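Local atomic coordinates of hypothetical protein TTHA1281 (Thermus thermophilus, PDB entry 2E6X), a protein that is of unknown function, a small member of the DUF3248 family that forms a two-chain assembly in the crystal. Residues 4-8 against 9-13; 18-21 against 22-25; 46-49 against 50-54; 54-57 against 58-61. All blocks are in the same frame, centred on the assembly; numbering follows the deposited sequence.

Interaction 1 (4-8 against 9-13); sequences DLLDK and LGQHL
A Schellman motif closes helix 2-8, joining L6 and D7 of its last turn to G10 and Q11 of the connection that leads into strand 13-19. The evidence is a pair of backbone bonds running back into the helix: Q11 N to L6 O at 3.0 Å, and G10 N to D7 O, also 3.0 Å and fairly straight, with 160° at the hydrogen. G10 is the C-prime residue, and its positive phi of 69° turns the chain out of the helix. L6 O takes a second donor, L9 N, at 2.9 Å; the two N-H groups arrive from opposite faces of the carbonyl plane, so this oxygen is gripped from both sides.

Beyond the turn the chain doubles back over the L6 side chain. With CG anti to its carbonyl carbon (chi1 -59°), L6 presents CD1 to L13, lying 3.5 Å from L13 CG, the two side chains crossing at about a right angle. Its other methyl, CD2, meets the amide end of Q11, 3.4 Å from NE2. On the polar side a water bridges D7 and Q11, 2.5 Å from D7 OD1 and 2.8 Å from Q11 O. L5 and L13 continue the apolar surface onto L48 and M53 of the second subunit.

Chemically, the contact divides its tasks: main-chain N-H groups satisfy the carbonyls that a helix end would otherwise leave without helical donors, while the buried L6 ties the helix to the start of the strand through carbon contacts.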
# COMPACT_ATOMS: atom_id res chain seq x y z
N ASP A 4 -4.07 -13.22 -3.69
CA ASP A 4 -4.57 -14.56 -3.96
C ASP A 4 -4.09 -15.53 -2.90
O ASP A 4 -4.88 -16.30 -2.35
CB ASP A 4 -4.09 -15.06 -5.32
CG ASP A 4 -4.21 -16.57 -5.46
OD1 ASP A 4 -5.36 -17.06 -5.32
OD2 ASP A 4 -3.18 -17.25 -5.68
N LEU A 5 -2.78 -15.51 -2.63
CA LEU A 5 -2.20 -16.40 -1.63
C LEU A 5 -2.97 -16.24 -0.31
O LEU A 5 -3.45 -17.21 0.25
CB LEU A 5 -0.72 -16.05 -1.40
CG LEU A 5 -0.07 -16.81 -0.24
CD1 LEU A 5 0.24 -18.20 -0.70
CD2 LEU A 5 1.18 -16.14 0.24
N LEU A 6 -3.10 -15.00 0.14
CA LEU A 6 -3.79 -14.73 1.38
C LEU A 6 -5.25 -15.16 1.32
O LEU A 6 -5.77 -15.68 2.30
CB LEU A 6 -3.65 -13.26 1.74
CG LEU A 6 -2.20 -12.81 1.89
CD1 LEU A 6 -2.19 -11.36 2.40
CD2 LEU A 6 -1.45 -13.72 2.88
N ASP A 7 -5.90 -14.96 0.18
CA ASP A 7 -7.28 -15.39 0.01
C ASP A 7 -7.39 -16.90 0.38
O ASP A 7 -8.33 -17.31 1.05
CB ASP A 7 -7.74 -15.20 -1.46
CG ASP A 7 -7.93 -13.72 -1.84
OD1 ASP A 7 -7.55 -12.84 -1.05
OD2 ASP A 7 -8.47 -13.44 -2.94
N LYS A 8 -6.42 -17.70 -0.06
CA LYS A 8 -6.43 -19.14 0.22
C LYS A 8 -6.29 -19.48 1.69
O LYS A 8 -6.59 -20.60 2.09
CB LYS A 8 -5.31 -19.85 -0.55
CG LYS A 8 -5.29 -19.58 -2.04
CD LYS A 8 -6.65 -19.81 -2.69
CE LYS A 8 -6.72 -19.15 -4.07
NZ LYS A 8 -7.87 -19.66 -4.92
N LEU A 9 -5.83 -18.53 2.50
CA LEU A 9 -5.66 -18.72 3.95
C LEU A 9 -6.81 -18.07 4.70
O LEU A 9 -6.79 -18.00 5.93
CB LEU A 9 -4.38 -18.04 4.45
CG LEU A 9 -2.98 -18.66 4.52
CD1 LEU A 9 -3.11 -20.07 5.00
CD2 LEU A 9 -2.28 -18.63 3.18
N GLY A 10 -7.80 -17.56 3.99
CA GLY A 10 -8.87 -16.88 4.69
C GLY A 10 -8.38 -15.56 5.29
O GLY A 10 -9.08 -14.95 6.08
N GLN A 11 -7.18 -15.11 4.91
CA GLN A 11 -6.61 -13.86 5.42
C GLN A 11 -6.88 -12.72 4.44
O GLN A 11 -6.92 -12.91 3.21
CB GLN A 11 -5.09 -13.99 5.65
CG GLN A 11 -4.69 -14.87 6.85
CD GLN A 11 -3.18 -15.18 6.94
OE1 GLN A 11 -2.69 -15.54 7.99
NE2 GLN A 11 -2.47 -15.03 5.83
N HIS A 12 -7.10 -11.54 4.98
CA HIS A 12 -7.35 -10.38 4.15
C HIS A 12 -6.65 -9.25 4.85
O HIS A 12 -6.66 -9.20 6.08
CB HIS A 12 -8.84 -10.09 4.02
CG HIS A 12 -9.62 -11.18 3.33
ND1 HIS A 12 -10.12 -12.29 4.00
CD2 HIS A 12 -9.94 -11.36 2.03
CE1 HIS A 12 -10.70 -13.09 3.13
NE2 HIS A 12 -10.61 -12.55 1.93
N LEU A 13 -6.00 -8.39 4.08
CA LEU A 13 -5.27 -7.23 4.60
C LEU A 13 -6.11 -5.98 4.38
O LEU A 13 -6.80 -5.84 3.37
CB LEU A 13 -3.95 -7.08 3.84
CG LEU A 13 -2.98 -8.26 3.90
CD1 LEU A 13 -1.76 -7.89 3.10
CD2 LEU A 13 -2.59 -8.55 5.34
O HOH W 1 -6.61 -11.46 0.78

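Interaction 2 (18-21 against 22-25)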
# COMPACT_ATOMS: atom_id res chain seq x y z
N GLY A 18 -3.44 8.22 3.01
CA GLY A 18 -3.76 9.63 3.01
C GLY A 18 -2.54 10.40 3.50
O GLY A 18 -1.52 9.82 3.94
N ARG A 19 -2.62 11.71 3.42
CA ARG A 19 -1.49 12.49 3.85
C ARG A 19 -1.48 12.70 5.35
O ARG A 19 -2.53 12.80 5.98
CB ARG A 19 -1.46 13.86 3.14
CG ARG A 19 -0.04 14.45 3.05
CD ARG A 19 -0.07 15.98 2.83
NE ARG A 19 -0.27 16.59 4.12
CZ ARG A 19 -0.74 17.81 4.35
NH1 ARG A 19 -1.09 18.61 3.32
NH2 ARG A 19 -0.91 18.21 5.62
N ALA A 20 -0.29 12.73 5.94
CA ALA A 20 -0.17 12.99 7.37
C ALA A 20 -0.70 14.42 7.55
O ALA A 20 -0.53 15.26 6.67
CB ALA A 20 1.29 12.95 7.76
N GLU A 21 -1.34 14.71 8.68
CA GLU A 21 -1.88 16.06 8.92
C GLU A 21 -0.90 17.19 9.10
O GLU A 21 -1.21 18.34 8.79
CB GLU A 21 -2.79 16.09 10.15
CG GLU A 21 -4.26 15.99 9.80
CD GLU A 21 -5.15 16.55 10.88
OE1 GLU A 21 -5.09 16.03 12.02
OE2 GLU A 21 -5.90 17.52 10.59
N ASP A 22 0.29 16.88 9.61
CA ASP A 22 1.28 17.90 9.90
C ASP A 22 2.61 17.83 9.11
O ASP A 22 3.54 18.58 9.40
CB ASP A 22 1.56 17.90 11.42
CG ASP A 22 2.04 16.52 11.94
OD1 ASP A 22 2.08 15.53 11.15
OD2 ASP A 22 2.36 16.44 13.15
N GLU A 23 2.72 16.92 8.14
CA GLU A 23 3.95 16.87 7.35
C GLU A 23 3.58 16.43 5.95
O GLU A 23 2.60 15.76 5.74
CB GLU A 23 5.00 15.89 7.96
CG GLU A 23 4.42 14.57 8.42
CD GLU A 23 5.48 13.53 8.73
OE1 GLU A 23 6.65 13.91 8.88
OE2 GLU A 23 5.14 12.33 8.81
N ASP A 24 4.40 16.83 4.99
CA ASP A 24 4.16 16.50 3.60
C ASP A 24 4.59 15.05 3.34
O ASP A 24 5.55 14.79 2.64
CB ASP A 24 4.96 17.49 2.75
CG ASP A 24 4.59 17.40 1.30
OD1 ASP A 24 3.40 17.31 1.01
OD2 ASP A 24 5.50 17.40 0.45
N VAL A 25 3.85 14.10 3.92
CA VAL A 25 4.18 12.68 3.77
C VAL A 25 2.94 11.82 3.50
O VAL A 25 1.90 11.98 4.17
CB VAL A 25 4.86 12.19 5.05
CG1 VAL A 25 5.10 10.70 4.97
CG2 VAL A 25 6.22 12.93 5.25
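R19 folds back over the turn that joins strands 13-19 and 26-32, its CB lying 4.0 Å from V25 O. The next carbon, R19 CG, approaches V25 O more closely, at 3.3 Å. R19 CD then passes D24, 4.1 Å from D24 OD1, with the two side chains at about a right angle; the D24 carboxylate itself is engaged by R55. A bend at chi3 (82°) swings the guanidinium back over the chain, where NE and NH2 both grip A20 O, side-on. R19 NE is 2.9 Å from A20 O and nearly in line with its C=O, whereas R19 NH2, 3.2 Å from the same A20 O, lies in the carbonyl plane.

Beneath this clasp, A20 N donates to V25 O across 2.9 Å, an almost straight bond of 168° that holds the two limbs of the turn together. The A20 methyl packs against E23 CG at 3.6 Å, and D24 centres an inverse gamma turn that bends the returning limb. The aliphatic chain of R19 also meets L48 and E52, while its guanidinium end touches L46.

Thus the arginine is fixed here through a backbone carbonyl: its two N-H groups converge on one oxygen, and the positive charge would probably polarise the A20 peptide.

Interaction 3 (46-49 against 50-54)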
# COMPACT_ATOMS: atom_id res chain seq x y z
N LEU A 46 -5.30 12.77 5.85
CA LEU A 46 -6.06 13.62 4.93
C LEU A 46 -6.17 13.10 3.50
O LEU A 46 -5.17 12.60 2.91
CB LEU A 46 -5.44 15.02 4.90
CG LEU A 46 -5.57 15.85 6.19
CD1 LEU A 46 -4.76 17.13 6.06
CD2 LEU A 46 -7.06 16.17 6.47
N ASN A 47 -7.37 13.25 2.92
CA ASN A 47 -7.56 12.85 1.52
C ASN A 47 -6.65 13.74 0.68
O ASN A 47 -6.30 14.85 1.10
CB ASN A 47 -8.99 13.10 1.02
CG ASN A 47 -10.02 12.39 1.87
OD1 ASN A 47 -9.86 11.22 2.20
ND2 ASN A 47 -11.09 13.11 2.22
N LEU A 48 -6.23 13.25 -0.47
CA LEU A 48 -5.42 14.11 -1.32
C LEU A 48 -5.61 13.65 -2.77
O LEU A 48 -5.97 12.49 -3.02
CB LEU A 48 -3.93 14.10 -0.90
CG LEU A 48 -3.20 12.82 -1.26
CD1 LEU A 48 -1.76 12.90 -0.76
CD2 LEU A 48 -3.88 11.66 -0.64
N PRO A 49 -5.38 14.55 -3.73
CA PRO A 49 -5.53 14.19 -5.15
C PRO A 49 -4.60 13.05 -5.51
O PRO A 49 -3.53 12.91 -4.92
CB PRO A 49 -5.16 15.48 -5.90
CG PRO A 49 -5.41 16.60 -4.89
CD PRO A 49 -5.02 15.98 -3.56
N GLU A 50 -5.01 12.25 -6.49
CA GLU A 50 -4.20 11.15 -6.94
C GLU A 50 -2.81 11.64 -7.45
O GLU A 50 -1.78 10.96 -7.29
CB GLU A 50 -4.95 10.37 -8.04
CG GLU A 50 -4.12 9.31 -8.70
CD GLU A 50 -3.29 9.82 -9.87
OE1 GLU A 50 -3.54 10.92 -10.38
OE2 GLU A 50 -2.38 9.08 -10.30
N ALA A 51 -2.78 12.82 -8.06
CA ALA A 51 -1.53 13.40 -8.58
C ALA A 51 -0.54 13.72 -7.46
O ALA A 51 0.70 13.59 -7.62
CB ALA A 51 -1.82 14.67 -9.37
N GLU A 52 -1.10 14.16 -6.33
CA GLU A 52 -0.28 14.47 -5.19
C GLU A 52 0.30 13.15 -4.68
O GLU A 52 1.44 13.11 -4.26
CB GLU A 52 -1.09 15.13 -4.05
CG GLU A 52 -0.12 15.84 -3.08
CD GLU A 52 -0.75 16.48 -1.84
OE1 GLU A 52 -1.90 16.99 -1.89
OE2 GLU A 52 -0.07 16.47 -0.79
N MSE A 53 -0.51 12.09 -4.66
CA MSE A 53 -0.04 10.79 -4.21
C MSE A 53 1.08 10.31 -5.10
O MSE A 53 2.06 9.76 -4.61
CB MSE A 53 -1.16 9.73 -4.23
CG MSE A 53 -2.25 9.93 -3.19
SE MSE A 53 -3.43 8.35 -3.14
CE MSE A 53 -2.28 7.19 -4.19
N ARG A 54 0.97 10.53 -6.41
CA ARG A 54 2.02 10.07 -7.29
C ARG A 54 3.32 10.83 -6.96
O ARG A 54 4.38 10.23 -6.81
CB ARG A 54 1.61 10.28 -8.77
CG ARG A 54 2.75 10.13 -9.75
CD ARG A 54 2.26 10.46 -11.18
NE ARG A 54 3.35 10.46 -12.15
CZ ARG A 54 4.07 11.54 -12.46
NH1 ARG A 54 3.81 12.73 -11.89
NH2 ARG A 54 5.04 11.43 -13.37
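P49, L48 and E52 carry most of this contact, in which the incoming chain starts helix 50-58 with P49 at the N-cap position. P49 O is the first acceptor of the helix: M53 N donates to it at 3.1 Å, in the carbonyl plane and with 158° at the hydrogen, while the bond from E52 N to the same oxygen is weak, its angle only 124°. The proline ring also lies beside the E52 side chain, P49 CD standing 3.7 Å from E52 OE1.

L48 sets its CG between the backbone N and the carbonyl carbon (chi1 74°), which directs the isobutyl group over the first turn of the helix. There L48 CD2 presses on M53 CG, a selenomethionine carbon, at 3.5 Å, closer than two such carbons normally sit. L48 CD1 lies over the E52 side chain, 3.9 Å from the carboxylate carbon E52 CD and about as near its CB, and L48 CB approaches E52 OE1 at 3.7 Å. Both the E52 and M53 side chains cross L48 at about a right angle. An alanine at L48 is likely to open a gap above M53 CG and leave the E52 stem with less to lean on.

The surroundings place this turn between subunits: E2 of the second subunit accepts a hydrogen bond from L48 N, and L13 of that subunit packs on M53. E52, meanwhile, lies against R19 of its own chain.

Backbone bonding and apolar packing therefore work together: the carbonyl of P49 begins the helical ladder, while L48 shields the carbon skeletons of E52 and M53, the E52 carboxylate being met here by carbon atoms and, beyond them, by R55 in a long, weak ion pair.

Interaction 4 (54-57 against 58-61); sequences RRLV and QEGR
R55 and E59 are brought together by a bend at R55 chi3 (78°), which curls the guanidinium back toward the end of helix 50-58, and by an E59 chain that runs extended beyond CG. They lie where a Schellman motif closes the helix: R61 N donates to L56 O at 2.9 Å and G60 N to V57 O at 2.8 Å, with G60 at positive phi (74°).

Over this cap runs a salt-bridge network in which E59 OE1 stands between two arginines. R55 NH1 reaches E59 OE1 at 2.9 Å through a weak, strongly bent hydrogen bond, while R61 NE, with the oxygen in its guanidinium plane, comes from above the carboxylate plane. The shared anion probably offsets the repulsion between the two arginines; R55 also forms a salt bridge with D24. Below, L56 CD2 packs on R61 CD at 3.7 Å.

One residue earlier along the helix, the amide of Q58 lies across the R54 guanidinium, whose NE forms a salt bridge with E68 of the second subunit; Q58 NE2 adds a weak hydrogen bond to that E68. Replacing R54 by an alanine would probably cost this glutamate its arginine partner and leave the Q58 amide more loosely held, by its weak bond. The R54-Q58 contact is an approach over a face, the planes 53° apart: Q58 OE1 sits over the guanidinium centre, 3.3 Å from R54 CZ.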
# COMPACT_ATOMS: atom_id res chain seq x y z
N ARG A 54 0.97 10.53 -6.41
CA ARG A 54 2.02 10.07 -7.29
C ARG A 54 3.32 10.83 -6.96
O ARG A 54 4.38 10.23 -6.81
CB ARG A 54 1.61 10.28 -8.77
CG ARG A 54 2.75 10.13 -9.75
CD ARG A 54 2.26 10.46 -11.18
NE ARG A 54 3.35 10.46 -12.15
CZ ARG A 54 4.07 11.54 -12.46
NH1 ARG A 54 3.81 12.73 -11.89
NH2 ARG A 54 5.04 11.43 -13.37
N ARG A 55 3.21 12.15 -6.81
CA ARG A 55 4.36 12.99 -6.48
C ARG A 55 5.09 12.51 -5.20
O ARG A 55 6.31 12.37 -5.15
CB ARG A 55 3.90 14.45 -6.29
CG ARG A 55 4.99 15.35 -5.68
CD ARG A 55 4.57 16.83 -5.50
NE ARG A 55 3.71 17.08 -4.34
CZ ARG A 55 4.13 17.10 -3.07
NH1 ARG A 55 5.40 16.89 -2.78
NH2 ARG A 55 3.26 17.34 -2.08
N LEU A 56 4.30 12.25 -4.18
CA LEU A 56 4.85 11.83 -2.90
C LEU A 56 5.53 10.46 -3.00
O LEU A 56 6.61 10.26 -2.42
CB LEU A 56 3.71 11.86 -1.86
CG LEU A 56 3.26 13.29 -1.45
CD1 LEU A 56 2.01 13.19 -0.60
CD2 LEU A 56 4.39 14.05 -0.66
N VAL A 57 4.95 9.53 -3.74
CA VAL A 57 5.58 8.23 -3.86
C VAL A 57 6.86 8.42 -4.67
O VAL A 57 7.92 7.95 -4.26
CB VAL A 57 4.66 7.20 -4.56
CG1 VAL A 57 5.46 5.83 -4.75
CG2 VAL A 57 3.43 6.97 -3.66
N GLN A 58 6.76 9.11 -5.79
CA GLN A 58 7.96 9.34 -6.58
C GLN A 58 9.08 10.03 -5.80
O GLN A 58 10.23 9.69 -6.00
CB GLN A 58 7.64 10.12 -7.87
CG GLN A 58 6.79 9.26 -8.83
CD GLN A 58 6.69 9.85 -10.20
OE1 GLN A 58 6.53 11.04 -10.34
NE2 GLN A 58 6.79 9.01 -11.23
N GLU A 59 8.77 10.99 -4.92
CA GLU A 59 9.88 11.61 -4.16
C GLU A 59 10.30 10.76 -2.93
O GLU A 59 11.18 11.15 -2.15
CB GLU A 59 9.47 13.01 -3.70
CG GLU A 59 8.96 13.86 -4.85
CD GLU A 59 8.44 15.20 -4.41
OE1 GLU A 59 7.76 15.29 -3.36
OE2 GLU A 59 8.69 16.18 -5.13
N GLY A 60 9.70 9.59 -2.77
CA GLY A 60 10.06 8.78 -1.62
C GLY A 60 9.51 9.28 -0.29
O GLY A 60 9.90 8.76 0.78
N ARG A 61 8.60 10.26 -0.32
CA ARG A 61 7.98 10.80 0.94
C ARG A 61 6.76 9.95 1.33
O ARG A 61 5.61 10.39 1.20
CB ARG A 61 7.49 12.24 0.74
CG ARG A 61 8.60 13.27 0.50
CD ARG A 61 8.00 14.60 0.08
NE ARG A 61 8.99 15.45 -0.57
CZ ARG A 61 10.04 15.97 0.07
NH1 ARG A 61 10.22 15.71 1.37
NH2 ARG A 61 10.90 16.74 -0.58

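Interactions 2, 3 and 4 form one cluster, their centres 10 to 12 Å apart, whereas interaction 1 lies on the opposite side of the chain's centre from each of them, its centre 28 to 30 Å away. R19 N, 2.7 Å from L46 O in a probable hydrogen bond, links the turn of interaction 2 to interaction 3. D24 OD1 joins that turn to interaction 4 through a salt bridge of 3.1 Å to R55 NH2. Interactions 3 and 4 occupy successive parts of helix 50-58, sharing R54 and meeting where L48 CD1 lies 3.8 Å from L56 CD1. Although remote within the chain, interactions 1, 3 and 4 all touch the second subunit.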